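Local coordinates for RagB/SusD domain protein (Flavobacterium johnsoniae, PDB 5J90) that binds chitin as a SusD-like protein encoded in a polysaccharide utilization locus, probably at the outer-membrane surface, at residues A[399-404]-A[416-421]; A[210-215]-A[343-348]. All blocks are in the same frame, centred on the assembly; numbering follows the deposited sequence.

Contact 1 of 2, residues A[399-404]-A[416-421]; sequences PVNNVT and KLQKII
An inverse gamma turn centred on N401 meets helix 413-428 through the side chain of Q418. The two amides approach tip to tip: Q418 NE2 donates to N401 OD1 at 2.9 Å with a nearly straight N-H...O angle of 167°. N401 OD1 lies in the amide plane of Q418, while the donor sits well above the carbonyl plane of N401, and the two amide planes are turned 58° apart. The same oxygen also accepts from K446 N. A water that takes a hydrogen bond from Q418 NE2 is held as well by N402 N. In this helical SusD-like fold the loop leading into helix 413-428 lies back against that helix, which reaches it with Q418 and K419; the apolar part of the contact is V403, whose CG2 presses on K419 CG at 3.4 Å, tighter than usual for two carbons. With chi4 bent to -77°, K419 NZ turns onto T404 O, a 2.8 Å hydrogen bond, and also donates to A406 O. A second water accepts from both T404 N (2.9 Å) and K419 NZ (3.2 Å), so T404 O, A406 O and the water each accept from the ammonium. T404 OG1, 3.0 Å from K419 NZ, is hydrogen-bonded to N380 OD1.

Contact 2 of 2, residues A[210-215]-A[343-348]; sequences LAMRIV and ALRGWN
R345 NH2, at the tip of a side chain that meets V215 tip to tip, forms a salt bridge with E341, and NH1 is hydrogen-bonded to N507 O. R345 follows helix 332-344, and G346 comes next with positive phi (85°) in a Schellman motif, where G346 N bonds back to A343 O at 2.9 Å. That turn carries the chain from R345 to W347, and both side chains face the end of helix 196-213. V215 CG2 meets both, touching W347 CH2 at 3.6 Å and R345 CD, while CG1 lies over one face of the guanidinium, offset toward its rim, 3.8 Å from R345 NH2. R345 CB sits over one face of the indole, offset toward its rim. M212 adds a Met-aromatic contact, with SD 4.6 Å from the centroid of the six-membered ring of W347 and 55° off the ring normal. Beyond the pair, R441 of helix 432-442 touches M212, V215 and R345, and helix 219-231 packs on W347. A bend at chi3 (67°) brings M212 CE to 3.6 Å from W347 CZ3.

In the fold
Contact 2 comes first along the chain and closes before contact 1 opens, and their centres lie about 19 Å apart. Contact 2 joins the ends of helices 196-213 and 332-344, which are far apart in sequence; contact 1 is local, holding a loop to the helix that follows it, 413-428. The two meet through L344 at the end of helix 332-344: its CD2 packs on K416 CD at 3.7 Å, and its CD1 on L417 N and I420 CD1. Helix 432-442 also touches both, through I421 and through R441. Together the two contacts link helix 196-213, by way of the C-terminal end of helix 332-344, to helix 413-428, all inside the SusD/RagB family region.

Contact 1 of 2, residues A[399-404]-A[416-421]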
loop_
_atom_site.group_PDB
_atom_site.type_symbol
_atom_site.label_atom_id
_atom_site.label_comp_id
_atom_site.label_asym_id
_atom_site.label_seq_id
_atom_site.Cartn_x
_atom_site.Cartn_y
_atom_site.Cartn_z
ATOM N N PRO A 399 -27.938 -9.213 8.126
ATOM C CA PRO A 399 -27.479 -8.488 6.937
ATOM C C PRO A 399 -26.283 -7.593 7.254
ATOM O O PRO A 399 -26.141 -7.126 8.386
ATOM C CB PRO A 399 -28.693 -7.636 6.558
ATOM C CG PRO A 399 -29.454 -7.471 7.842
ATOM C CD PRO A 399 -29.262 -8.754 8.588
ATOM N N VAL A 400 -25.431 -7.365 6.257
ATOM C CA VAL A 400 -24.280 -6.475 6.422
ATOM C C VAL A 400 -24.307 -5.234 5.526
ATOM O O VAL A 400 -23.723 -4.215 5.887
ATOM C CB VAL A 400 -22.924 -7.213 6.237
ATOM C CG1 VAL A 400 -22.707 -8.216 7.364
ATOM C CG2 VAL A 400 -22.839 -7.896 4.874
ATOM N N ASN A 401 -24.956 -5.302 4.361
ATOM C CA ASN A 401 -24.997 -4.129 3.485
ATOM C C ASN A 401 -26.242 -3.315 3.810
ATOM O O ASN A 401 -27.285 -3.415 3.143
ATOM C CB ASN A 401 -24.951 -4.513 1.997
ATOM C CG ASN A 401 -24.461 -3.368 1.120
ATOM O OD1 ASN A 401 -23.417 -2.772 1.391
ATOM N ND2 ASN A 401 -25.215 -3.041 0.085
ATOM N N ASN A 402 -26.133 -2.526 4.869
ATOM C CA ASN A 402 -27.307 -1.910 5.473
ATOM C C ASN A 402 -27.464 -0.476 5.020
ATOM O O ASN A 402 -27.129 0.471 5.728
ATOM C CB ASN A 402 -27.235 -2.051 6.992
ATOM C CG ASN A 402 -27.116 -3.502 7.420
ATOM O OD1 ASN A 402 -27.757 -4.383 6.839
ATOM N ND2 ASN A 402 -26.278 -3.766 8.416
ATOM N N VAL A 403 -27.956 -0.344 3.797
ATOM C CA VAL A 403 -28.130 0.937 3.139
ATOM C C VAL A 403 -29.348 0.822 2.223
ATOM O O VAL A 403 -29.602 -0.238 1.643
ATOM C CB VAL A 403 -26.857 1.318 2.327
ATOM C CG1 VAL A 403 -26.609 0.326 1.199
ATOM C CG2 VAL A 403 -26.948 2.728 1.793
ATOM N N THR A 404 -30.111 1.900 2.103
ATOM C CA THR A 404 -31.264 1.907 1.215
ATOM C C THR A 404 -30.854 2.364 -0.182
ATOM O O THR A 404 -29.732 2.830 -0.399
ATOM C CB THR A 404 -32.356 2.864 1.720
ATOM O OG1 THR A 404 -31.833 4.193 1.744
ATOM C CG2 THR A 404 -32.805 2.472 3.115
ATOM N N LYS A 416 -22.878 7.688 0.513
ATOM C CA LYS A 416 -23.142 7.951 -0.898
ATOM C C LYS A 416 -22.382 6.966 -1.786
ATOM O O LYS A 416 -22.957 6.396 -2.722
ATOM C CB LYS A 416 -22.790 9.399 -1.253
ATOM C CG LYS A 416 -23.760 10.430 -0.651
ATOM C CD LYS A 416 -23.274 11.855 -0.848
ATOM C CE LYS A 416 -24.349 12.849 -0.397
ATOM N NZ LYS A 416 -23.906 14.262 -0.578
ATOM N N LEU A 417 -21.098 6.755 -1.481
ATOM C CA LEU A 417 -20.301 5.818 -2.248
ATOM C C LEU A 417 -20.831 4.398 -2.085
ATOM O O LEU A 417 -20.896 3.655 -3.058
ATOM C CB LEU A 417 -18.822 5.895 -1.848
ATOM C CG LEU A 417 -17.885 4.999 -2.672
ATOM C CD1 LEU A 417 -17.918 5.371 -4.137
ATOM C CD2 LEU A 417 -16.451 5.077 -2.128
ATOM N N GLN A 418 -21.214 4.015 -0.868
ATOM C CA GLN A 418 -21.789 2.691 -0.647
ATOM C C GLN A 418 -23.028 2.462 -1.515
ATOM O O GLN A 418 -23.213 1.374 -2.065
ATOM C CB GLN A 418 -22.097 2.469 0.839
ATOM C CG GLN A 418 -22.599 1.073 1.161
ATOM C CD GLN A 418 -22.859 0.868 2.648
ATOM O OE1 GLN A 418 -22.794 1.818 3.439
ATOM N NE2 GLN A 418 -23.165 -0.366 3.035
ATOM N N LYS A 419 -23.877 3.481 -1.642
ATOM C CA LYS A 419 -25.062 3.365 -2.487
ATOM C C LYS A 419 -24.659 3.170 -3.939
ATOM O O LYS A 419 -25.158 2.267 -4.613
ATOM C CB LYS A 419 -25.951 4.605 -2.351
ATOM C CG LYS A 419 -26.701 4.675 -1.023
ATOM C CD LYS A 419 -27.406 6.016 -0.883
ATOM C CE LYS A 419 -28.068 6.156 0.486
ATOM N NZ LYS A 419 -29.341 5.373 0.592
ATOM N N ILE A 420 -23.759 4.021 -4.420
ATOM C CA ILE A 420 -23.291 3.934 -5.801
ATOM C C ILE A 420 -22.691 2.564 -6.127
ATOM O O ILE A 420 -23.053 1.927 -7.125
ATOM C CB ILE A 420 -22.265 5.044 -6.095
ATOM C CG1 ILE A 420 -22.966 6.405 -6.091
ATOM C CG2 ILE A 420 -21.576 4.798 -7.427
ATOM C CD1 ILE A 420 -22.005 7.597 -6.032
ATOM N N ILE A 421 -21.784 2.099 -5.276
ATOM C CA ILE A 421 -21.113 0.830 -5.543
ATOM C C ILE A 421 -22.079 -0.355 -5.399
ATOM O O ILE A 421 -21.966 -1.335 -6.133
ATOM C CB ILE A 421 -19.863 0.642 -4.652
ATOM C CG1 ILE A 421 -18.858 1.789 -4.865
ATOM C CG2 ILE A 421 -19.207 -0.709 -4.931
ATOM C CD1 ILE A 421 -18.361 1.937 -6.285
HETATM O O HOH W 1 -23.860 -0.991 5.880
HETATM O O HOH W 2 -29.337 4.236 3.577
#

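Contact 2 of 2, residues A[210-215]-A[343-348]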
loop_
_atom_site.group_PDB
_atom_site.type_symbol
_atom_site.label_atom_id
_atom_site.label_comp_id
_atom_site.label_asym_id
_atom_site.label_seq_id
_atom_site.Cartn_x
_atom_site.Cartn_y
_atom_site.Cartn_z
ATOM N N LEU A 210 -10.302 2.488 -15.372
ATOM C CA LEU A 210 -8.919 2.367 -14.896
ATOM C C LEU A 210 -8.513 3.573 -14.046
ATOM O O LEU A 210 -7.768 3.440 -13.063
ATOM C CB LEU A 210 -7.951 2.169 -16.066
ATOM C CG LEU A 210 -8.171 0.894 -16.879
ATOM C CD1 LEU A 210 -7.180 0.830 -18.036
ATOM C CD2 LEU A 210 -8.098 -0.354 -16.019
ATOM N N ALA A 211 -9.031 4.747 -14.404
ATOM C CA ALA A 211 -8.774 5.953 -13.632
ATOM C C ALA A 211 -9.347 5.847 -12.216
ATOM O O ALA A 211 -8.660 6.133 -11.234
ATOM C CB ALA A 211 -9.335 7.164 -14.362
ATOM N N MET A 212 -10.596 5.404 -12.087
ATOM C CA MET A 212 -11.185 5.306 -10.763
ATOM C C MET A 212 -10.478 4.236 -9.938
ATOM O O MET A 212 -10.344 4.377 -8.720
ATOM C CB MET A 212 -12.695 5.038 -10.839
ATOM C CG MET A 212 -13.450 5.504 -9.598
ATOM S SD MET A 212 -13.408 7.307 -9.366
ATOM C CE MET A 212 -14.375 7.829 -10.784
ATOM N N ARG A 213 -10.011 3.174 -10.594
ATOM C CA ARG A 213 -9.279 2.126 -9.886
ATOM C C ARG A 213 -8.119 2.676 -9.070
ATOM O O ARG A 213 -7.835 2.165 -7.983
ATOM C CB ARG A 213 -8.734 1.079 -10.866
ATOM C CG ARG A 213 -8.105 -0.130 -10.171
ATOM C CD ARG A 213 -9.149 -1.219 -9.890
ATOM N NE ARG A 213 -9.442 -1.962 -11.117
ATOM C CZ ARG A 213 -10.648 -2.118 -11.656
ATOM N NH1 ARG A 213 -10.765 -2.798 -12.789
ATOM N NH2 ARG A 213 -11.742 -1.611 -11.086
ATOM N N ILE A 214 -7.444 3.688 -9.608
ATOM C CA ILE A 214 -6.207 4.166 -8.990
ATOM C C ILE A 214 -6.408 5.403 -8.112
ATOM O O ILE A 214 -5.435 6.040 -7.708
ATOM C CB ILE A 214 -5.096 4.409 -10.044
ATOM C CG1 ILE A 214 -5.435 5.580 -10.972
ATOM C CG2 ILE A 214 -4.853 3.128 -10.843
ATOM C CD1 ILE A 214 -4.265 6.022 -11.844
ATOM N N VAL A 215 -7.654 5.720 -7.770
ATOM C CA VAL A 215 -7.904 6.967 -7.035
ATOM C C VAL A 215 -7.283 7.012 -5.629
ATOM O O VAL A 215 -6.978 8.104 -5.131
ATOM C CB VAL A 215 -9.417 7.302 -6.997
ATOM C CG1 VAL A 215 -10.169 6.374 -6.054
ATOM C CG2 VAL A 215 -9.628 8.764 -6.601
ATOM N N ALA A 343 -18.258 12.489 -9.633
ATOM C CA ALA A 343 -18.948 13.710 -9.211
ATOM C C ALA A 343 -18.840 13.878 -7.690
ATOM O O ALA A 343 -18.639 14.995 -7.195
ATOM C CB ALA A 343 -20.398 13.667 -9.651
ATOM N N LEU A 344 -18.952 12.785 -6.940
ATOM C CA LEU A 344 -18.726 12.843 -5.495
ATOM C C LEU A 344 -17.366 13.430 -5.167
ATOM O O LEU A 344 -17.197 14.119 -4.156
ATOM C CB LEU A 344 -18.770 11.443 -4.891
ATOM C CG LEU A 344 -20.065 10.796 -4.441
ATOM C CD1 LEU A 344 -19.717 9.621 -3.530
ATOM C CD2 LEU A 344 -20.978 11.800 -3.725
ATOM N N ARG A 345 -16.387 13.136 -6.017
ATOM C CA ARG A 345 -15.018 13.593 -5.826
ATOM C C ARG A 345 -14.766 14.996 -6.380
ATOM O O ARG A 345 -13.664 15.531 -6.264
ATOM C CB ARG A 345 -14.037 12.578 -6.433
ATOM C CG ARG A 345 -14.159 11.209 -5.778
ATOM C CD ARG A 345 -13.150 10.197 -6.334
ATOM N NE ARG A 345 -13.364 8.893 -5.713
ATOM C CZ ARG A 345 -12.946 8.572 -4.491
ATOM N NH1 ARG A 345 -12.259 9.441 -3.762
ATOM N NH2 ARG A 345 -13.220 7.385 -3.990
ATOM N N GLY A 346 -15.795 15.602 -6.971
ATOM C CA GLY A 346 -15.674 16.958 -7.486
ATOM C C GLY A 346 -15.110 17.057 -8.895
ATOM O O GLY A 346 -14.717 18.130 -9.347
ATOM N N TRP A 347 -15.063 15.931 -9.604
ATOM C CA TRP A 347 -14.467 15.905 -10.934
ATOM C C TRP A 347 -15.451 16.295 -12.037
ATOM O O TRP A 347 -16.666 16.243 -11.837
ATOM C CB TRP A 347 -13.916 14.509 -11.231
ATOM C CG TRP A 347 -12.856 14.035 -10.286
ATOM C CD1 TRP A 347 -12.205 14.759 -9.323
ATOM C CD2 TRP A 347 -12.323 12.711 -10.221
ATOM N NE1 TRP A 347 -11.289 13.963 -8.671
ATOM C CE2 TRP A 347 -11.346 12.701 -9.203
ATOM C CE3 TRP A 347 -12.574 11.528 -10.932
ATOM C CZ2 TRP A 347 -10.624 11.551 -8.874
ATOM C CZ3 TRP A 347 -11.847 10.389 -10.604
ATOM C CH2 TRP A 347 -10.896 10.409 -9.582
ATOM N N ASN A 348 -14.921 16.647 -13.202
ATOM C CA ASN A 348 -15.744 17.100 -14.325
ATOM C C ASN A 348 -16.384 15.936 -15.059
ATOM O O ASN A 348 -15.839 15.449 -16.059
ATOM C CB ASN A 348 -14.909 17.912 -15.316
ATOM C CG ASN A 348 -14.479 19.244 -14.767
ATOM O OD1 ASN A 348 -15.051 19.743 -13.796
ATOM N ND2 ASN A 348 -13.474 19.843 -15.397
#